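Long-range contacts in annexin B22 (Schistosoma mansoni, PDB 4MDU), which binds acidic phospholipid membranes in a calcium-dependent manner, aggregates liposomes when calcium is present, and acts in worm reproduction and in the encounter with the host: residues His25-Ile30 against Ser320-Asp326; Ala295-His299 against Ala330-Tyr335. All blocks are in the same frame, centred on the assembly; numbering follows the deposited sequence.

Contact 1: residues His25-Ile30 against Ser320-Asp326; sequences HYRPTI and SEIDLQD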
loop_
_atom_site.group_PDB
_atom_site.type_symbol
_atom_site.label_atom_id
_atom_site.label_comp_id
_atom_site.label_asym_id
_atom_site.label_seq_id
_atom_site.Cartn_x
_atom_site.Cartn_y
_atom_site.Cartn_z
ATOM N N HIS B 25 10.075 -29.392 10.405
ATOM C CA HIS B 25 8.645 -29.248 10.105
ATOM C C HIS B 25 8.070 -27.965 10.701
ATOM O O HIS B 25 8.365 -27.621 11.851
ATOM C CB HIS B 25 7.841 -30.398 10.712
ATOM C CG HIS B 25 7.820 -31.642 9.889
ATOM N ND1 HIS B 25 8.731 -32.663 10.061
ATOM C CD2 HIS B 25 6.980 -32.046 8.908
ATOM C CE1 HIS B 25 8.462 -33.636 9.209
ATOM N NE2 HIS B 25 7.404 -33.288 8.498
ATOM N N TYR B 26 7.229 -27.274 9.936
ATOM C CA TYR B 26 6.407 -26.214 10.515
ATOM C C TYR B 26 5.301 -26.869 11.326
ATOM O O TYR B 26 4.937 -28.009 11.061
ATOM C CB TYR B 26 5.809 -25.305 9.441
ATOM C CG TYR B 26 6.748 -24.235 8.943
ATOM C CD1 TYR B 26 7.219 -23.229 9.803
ATOM C CD2 TYR B 26 7.172 -24.223 7.618
ATOM C CE1 TYR B 26 8.077 -22.239 9.339
ATOM C CE2 TYR B 26 8.027 -23.243 7.146
ATOM C CZ TYR B 26 8.475 -22.254 8.005
ATOM O OH TYR B 26 9.323 -21.286 7.523
ATOM N N ARG B 27 4.787 -26.159 12.328
ATOM C CA ARG B 27 3.782 -26.736 13.206
ATOM C C ARG B 27 2.433 -26.090 12.961
ATOM O O ARG B 27 2.286 -24.874 13.112
ATOM C CB ARG B 27 4.186 -26.568 14.679
ATOM C CG ARG B 27 5.546 -27.152 15.002
ATOM C CD ARG B 27 6.339 -26.248 15.925
ATOM N NE ARG B 27 5.828 -26.301 17.279
ATOM C CZ ARG B 27 5.684 -25.240 18.068
ATOM N NH1 ARG B 27 6.009 -24.024 17.641
ATOM N NH2 ARG B 27 5.202 -25.397 19.286
ATOM N N PRO B 28 1.439 -26.906 12.584
ATOM C CA PRO B 28 0.071 -26.423 12.362
ATOM C C PRO B 28 -0.772 -26.507 13.630
ATOM O O PRO B 28 -0.396 -27.225 14.567
ATOM C CB PRO B 28 -0.471 -27.406 11.319
ATOM C CG PRO B 28 0.229 -28.689 11.651
ATOM C CD PRO B 28 1.590 -28.324 12.215
ATOM N N THR B 29 -1.904 -25.807 13.669
ATOM C CA THR B 29 -2.840 -26.012 14.784
ATOM C C THR B 29 -3.879 -27.084 14.443
ATOM O O THR B 29 -4.596 -27.566 15.322
ATOM C CB THR B 29 -3.575 -24.727 15.164
ATOM O OG1 THR B 29 -4.255 -24.216 14.010
ATOM C CG2 THR B 29 -2.583 -23.686 15.693
ATOM N N ILE B 30 -3.986 -27.438 13.164
ATOM C CA ILE B 30 -4.900 -28.512 12.764
ATOM C C ILE B 30 -4.205 -29.583 11.925
ATOM O O ILE B 30 -3.664 -29.299 10.857
ATOM C CB ILE B 30 -6.178 -28.009 12.031
ATOM C CG1 ILE B 30 -6.995 -27.060 12.932
ATOM C CG2 ILE B 30 -7.050 -29.220 11.589
ATOM C CD1 ILE B 30 -8.092 -26.204 12.159
ATOM N N SER B 320 -3.824 -22.682 9.453
ATOM C CA SER B 320 -4.117 -23.600 10.537
ATOM C C SER B 320 -3.563 -24.992 10.265
ATOM O O SER B 320 -3.071 -25.660 11.173
ATOM C CB SER B 320 -5.625 -23.657 10.796
ATOM O OG SER B 320 -6.326 -24.182 9.689
ATOM N N GLU B 321 -3.651 -25.436 9.016
ATOM C CA GLU B 321 -3.195 -26.775 8.698
ATOM C C GLU B 321 -1.775 -26.767 8.146
ATOM O O GLU B 321 -1.286 -27.794 7.704
ATOM C CB GLU B 321 -4.177 -27.527 7.772
ATOM C CG GLU B 321 -4.548 -26.830 6.475
ATOM C CD GLU B 321 -5.599 -27.613 5.679
ATOM O OE1 GLU B 321 -6.808 -27.476 5.982
ATOM O OE2 GLU B 321 -5.214 -28.376 4.760
ATOM N N ILE B 322 -1.097 -25.624 8.218
ATOM C CA ILE B 322 0.293 -25.572 7.755
ATOM C C ILE B 322 1.279 -25.171 8.841
ATOM O O ILE B 322 2.100 -25.979 9.279
ATOM C CB ILE B 322 0.466 -24.642 6.537
ATOM C CG1 ILE B 322 -0.511 -25.055 5.425
ATOM C CG2 ILE B 322 1.918 -24.707 6.017
ATOM C CD1 ILE B 322 -0.624 -24.037 4.313
ATOM N N ASP B 323 1.199 -23.926 9.296
ATOM C CA ASP B 323 2.256 -23.421 10.150
ATOM C C ASP B 323 1.749 -22.430 11.203
ATOM O O ASP B 323 2.523 -21.655 11.751
ATOM C CB ASP B 323 3.318 -22.747 9.274
ATOM C CG ASP B 323 2.705 -21.827 8.249
ATOM O OD1 ASP B 323 1.476 -21.559 8.348
ATOM O OD2 ASP B 323 3.433 -21.384 7.333
ATOM N N LEU B 324 0.449 -22.444 11.462
ATOM C CA LEU B 324 -0.138 -21.436 12.336
ATOM C C LEU B 324 0.495 -21.392 13.757
ATOM O O LEU B 324 0.750 -20.326 14.275
ATOM C CB LEU B 324 -1.668 -21.562 12.382
ATOM C CG LEU B 324 -2.344 -20.549 13.321
ATOM C CD1 LEU B 324 -1.980 -19.109 12.930
ATOM C CD2 LEU B 324 -3.859 -20.742 13.312
ATOM N N GLN B 325 0.773 -22.537 14.362
ATOM C CA GLN B 325 1.426 -22.531 15.669
ATOM C C GLN B 325 2.737 -21.740 15.667
ATOM O O GLN B 325 3.008 -20.978 16.596
ATOM C CB GLN B 325 1.672 -23.940 16.190
ATOM C CG GLN B 325 2.184 -23.956 17.628
ATOM C CD GLN B 325 1.148 -23.450 18.618
ATOM O OE1 GLN B 325 1.433 -22.577 19.444
ATOM N NE2 GLN B 325 -0.063 -23.992 18.536
ATOM N N ASP B 326 3.543 -21.907 14.626
ATOM C CA ASP B 326 4.801 -21.189 14.550
ATOM C C ASP B 326 4.548 -19.710 14.364
ATOM O O ASP B 326 5.306 -18.868 14.851
ATOM C CB ASP B 326 5.681 -21.743 13.421
ATOM C CG ASP B 326 6.209 -23.128 13.738
ATOM O OD1 ASP B 326 6.142 -24.020 12.870
ATOM O OD2 ASP B 326 6.668 -23.332 14.878
HETATM O O HOH W 1 8.464 -25.454 13.541
HETATM O O HOH W 2 -2.217 -30.127 8.750
#
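Residues 25-30, in the loop before helix 38-48, lie as an extended, irregular segment across the turn that leads from helix 311-320 into helix 324-335 of the fourth annexin repeat. D326, in the first turn of the latter helix, takes hold of R27 twice. Its OD1 accepts the backbone N of R27 at 2.6 Å, from above the carboxylate plane, while OD2 receives NH1 of R27 at 2.9 Å in a salt bridge whose hydrogen bond is nearly straight (165°), on the anti side but tilted out of the carboxylate plane. The bends of the arginine at chi2 (139°) and chi3 (74°) fold the guanidinium back to D326, and CG of Q325 lies over one of its faces; D329 is a second acid partner of NH1. The same OD1 of D326 sits at the edge of the Y26 ring, 3.3 Å from CD1, and also accepts a hydrogen bond from a water that donates to O of H25 as well. Further along, S320 O receives two backbone N-H groups, a weak bond from T29 and a straighter one from I30 N. CB of P28 rests 3.1 Å from that same oxygen. T29 OG1 turns to O of L358, beyond the two segments. At the far end of the segment, a second water donates to both I30 O and E321 O, at 2.7 Å each.

Contact 2: residues Ala295-His299 against Ala330-Tyr335; sequences AEWLH and AYESIY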
loop_
_atom_site.group_PDB
_atom_site.type_symbol
_atom_site.label_atom_id
_atom_site.label_comp_id
_atom_site.label_asym_id
_atom_site.label_seq_id
_atom_site.Cartn_x
_atom_site.Cartn_y
_atom_site.Cartn_z
ATOM N N ALA B 295 2.699 -13.245 10.850
ATOM C CA ALA B 295 2.263 -12.664 12.130
ATOM C C ALA B 295 1.935 -11.207 11.898
ATOM O O ALA B 295 0.941 -10.708 12.407
ATOM C CB ALA B 295 3.331 -12.818 13.228
ATOM N N GLU B 296 2.757 -10.535 11.092
ATOM C CA GLU B 296 2.511 -9.132 10.750
ATOM C C GLU B 296 1.276 -8.981 9.873
ATOM O O GLU B 296 0.502 -8.046 10.036
ATOM C CB GLU B 296 3.723 -8.513 10.049
ATOM C CG GLU B 296 4.973 -8.567 10.883
ATOM C CD GLU B 296 6.205 -8.220 10.085
ATOM O OE1 GLU B 296 6.051 -7.605 9.005
ATOM O OE2 GLU B 296 7.320 -8.570 10.535
ATOM N N TRP B 297 1.094 -9.902 8.937
ATOM C CA TRP B 297 -0.112 -9.880 8.125
ATOM C C TRP B 297 -1.356 -9.982 9.004
ATOM O O TRP B 297 -2.323 -9.249 8.822
ATOM C CB TRP B 297 -0.113 -11.034 7.126
ATOM C CG TRP B 297 0.786 -10.852 5.949
ATOM C CD1 TRP B 297 1.584 -9.778 5.671
ATOM C CD2 TRP B 297 0.971 -11.781 4.866
ATOM N NE1 TRP B 297 2.272 -9.991 4.491
ATOM C CE2 TRP B 297 1.902 -11.203 3.971
ATOM C CE3 TRP B 297 0.438 -13.047 4.573
ATOM C CZ2 TRP B 297 2.311 -11.840 2.797
ATOM C CZ3 TRP B 297 0.834 -13.679 3.396
ATOM C CH2 TRP B 297 1.768 -13.073 2.525
ATOM N N LEU B 298 -1.334 -10.927 9.933
ATOM C CA LEU B 298 -2.443 -11.095 10.853
ATOM C C LEU B 298 -2.674 -9.809 11.668
ATOM O O LEU B 298 -3.801 -9.330 11.775
ATOM C CB LEU B 298 -2.185 -12.309 11.747
ATOM C CG LEU B 298 -2.408 -13.653 11.048
ATOM C CD1 LEU B 298 -1.761 -14.800 11.806
ATOM C CD2 LEU B 298 -3.907 -13.892 10.885
ATOM N N HIS B 299 -1.595 -9.239 12.202
ATOM C CA HIS B 299 -1.664 -7.976 12.945
ATOM C C HIS B 299 -2.335 -6.880 12.116
ATOM O O HIS B 299 -3.229 -6.182 12.591
ATOM C CB HIS B 299 -0.254 -7.526 13.362
ATOM C CG HIS B 299 -0.241 -6.318 14.243
ATOM N ND1 HIS B 299 -0.523 -6.380 15.593
ATOM C CD2 HIS B 299 0.012 -5.018 13.970
ATOM C CE1 HIS B 299 -0.440 -5.170 16.112
ATOM N NE2 HIS B 299 -0.120 -4.323 15.148
ATOM N N ALA B 330 5.684 -16.502 16.906
ATOM C CA ALA B 330 6.258 -15.275 16.363
ATOM C C ALA B 330 5.394 -14.066 16.719
ATOM O O ALA B 330 5.903 -13.009 17.078
ATOM C CB ALA B 330 6.428 -15.379 14.863
ATOM N N TYR B 331 4.082 -14.223 16.614
ATOM C CA TYR B 331 3.208 -13.115 16.913
ATOM C C TYR B 331 3.437 -12.557 18.329
ATOM O O TYR B 331 3.556 -11.351 18.520
ATOM C CB TYR B 331 1.747 -13.493 16.730
ATOM C CG TYR B 331 0.876 -12.271 16.810
ATOM C CD1 TYR B 331 0.555 -11.704 18.044
ATOM C CD2 TYR B 331 0.389 -11.663 15.659
ATOM C CE1 TYR B 331 -0.236 -10.573 18.128
ATOM C CE2 TYR B 331 -0.410 -10.532 15.731
ATOM C CZ TYR B 331 -0.707 -9.986 16.974
ATOM O OH TYR B 331 -1.478 -8.865 17.053
ATOM N N GLU B 332 3.510 -13.435 19.318
ATOM C CA GLU B 332 3.685 -12.980 20.694
ATOM C C GLU B 332 5.073 -12.384 20.952
ATOM O O GLU B 332 5.207 -11.426 21.706
ATOM C CB GLU B 332 3.386 -14.088 21.697
ATOM C CG GLU B 332 3.677 -13.629 23.111
ATOM C CD GLU B 332 2.951 -14.420 24.171
ATOM O OE1 GLU B 332 2.720 -15.627 23.968
ATOM O OE2 GLU B 332 2.617 -13.824 25.219
ATOM N N SER B 333 6.095 -12.962 20.335
ATOM C CA SER B 333 7.436 -12.392 20.378
ATOM C C SER B 333 7.416 -10.955 19.903
ATOM O O SER B 333 8.009 -10.074 20.517
ATOM C CB SER B 333 8.387 -13.170 19.457
ATOM O OG SER B 333 8.733 -14.423 20.011
ATOM N N ILE B 334 6.734 -10.731 18.791
ATOM C CA ILE B 334 6.815 -9.466 18.087
ATOM C C ILE B 334 5.963 -8.406 18.745
ATOM O O ILE B 334 6.407 -7.281 18.945
ATOM C CB ILE B 334 6.325 -9.618 16.647
ATOM C CG1 ILE B 334 7.219 -10.593 15.882
ATOM C CG2 ILE B 334 6.276 -8.270 15.949
ATOM C CD1 ILE B 334 6.822 -10.745 14.417
ATOM N N TYR B 335 4.731 -8.761 19.076
ATOM C CA TYR B 335 3.789 -7.769 19.566
ATOM C C TYR B 335 3.564 -7.740 21.087
ATOM O O TYR B 335 2.872 -6.858 21.584
ATOM C CB TYR B 335 2.469 -7.906 18.819
ATOM C CG TYR B 335 2.623 -7.658 17.334
ATOM C CD1 TYR B 335 2.813 -6.371 16.845
ATOM C CD2 TYR B 335 2.583 -8.706 16.425
ATOM C CE1 TYR B 335 2.956 -6.134 15.492
ATOM C CE2 TYR B 335 2.739 -8.474 15.064
ATOM C CZ TYR B 335 2.916 -7.184 14.608
ATOM O OH TYR B 335 3.045 -6.932 13.260
#
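Helices 290-301 and 324-335 cross within the fourth annexin repeat, an all-helical bundle, with their axes 9.8 Å apart and a crossing angle of -70° over these segments. The backbones come nearest at A295 and Y331, whose CA atoms are 4.9 Å apart: the methyl of A295 drops against the backbone of Y331 and the side chains of A330 and I334. Its small size suits the close approach.

One turn on, H299 meets two tyrosines in an aromatic cluster. Its CG stands anti to the backbone N, which carries the imidazole out to the partner helix, and one face lies on the Y335 ring in an offset stack, centroids 3.7 Å apart and planes only 7° from parallel. In the ring plane of the histidine, ND1 donates to OH of Y331 at 3.0 Å, almost straight at 173°. This bond would help to fix the rotation of the imidazole under the stack and is consistent with a proton on ND1. The phenol of Y331 passes at about a right angle to the histidine side chain, and its CD2 edge lies 3.4 Å from O of A295. Y331 also touches M302, a calcium-binding residue of the protein, seen here in the apo form, and packs on L339 and A342 of helix 339-346, so the cluster lies beside the calcium-binding loop that follows helix 290-301.

The phenol end of Y335 reaches E296, whose CA lies at the ring edge and whose chain runs out extended to a salt bridge with R285. The two side chains cross at about a right angle, with OH of Y335 3.5 Å from CG of E296.

How the contacts relate
Both contacts use helix 324-335, contact 1 at its N-terminal end and contact 2 towards its C-terminal end, with their centres about 15 Å apart. Along the chain the segments alternate: 25-30 comes first, then 295-299, 320-326 and 330-335. Contact 1 joins segments 290 residues apart, laying the N-terminal extension on the fourth repeat, whereas contact 2 joins two helices inside that repeat. R290 ties them further: it begins helix 290-301, which supplies contact 2, and forms a salt bridge with D323 of contact 1. One helix thus meets the N-terminal extension at its start and borders a calcium-binding loop near its end.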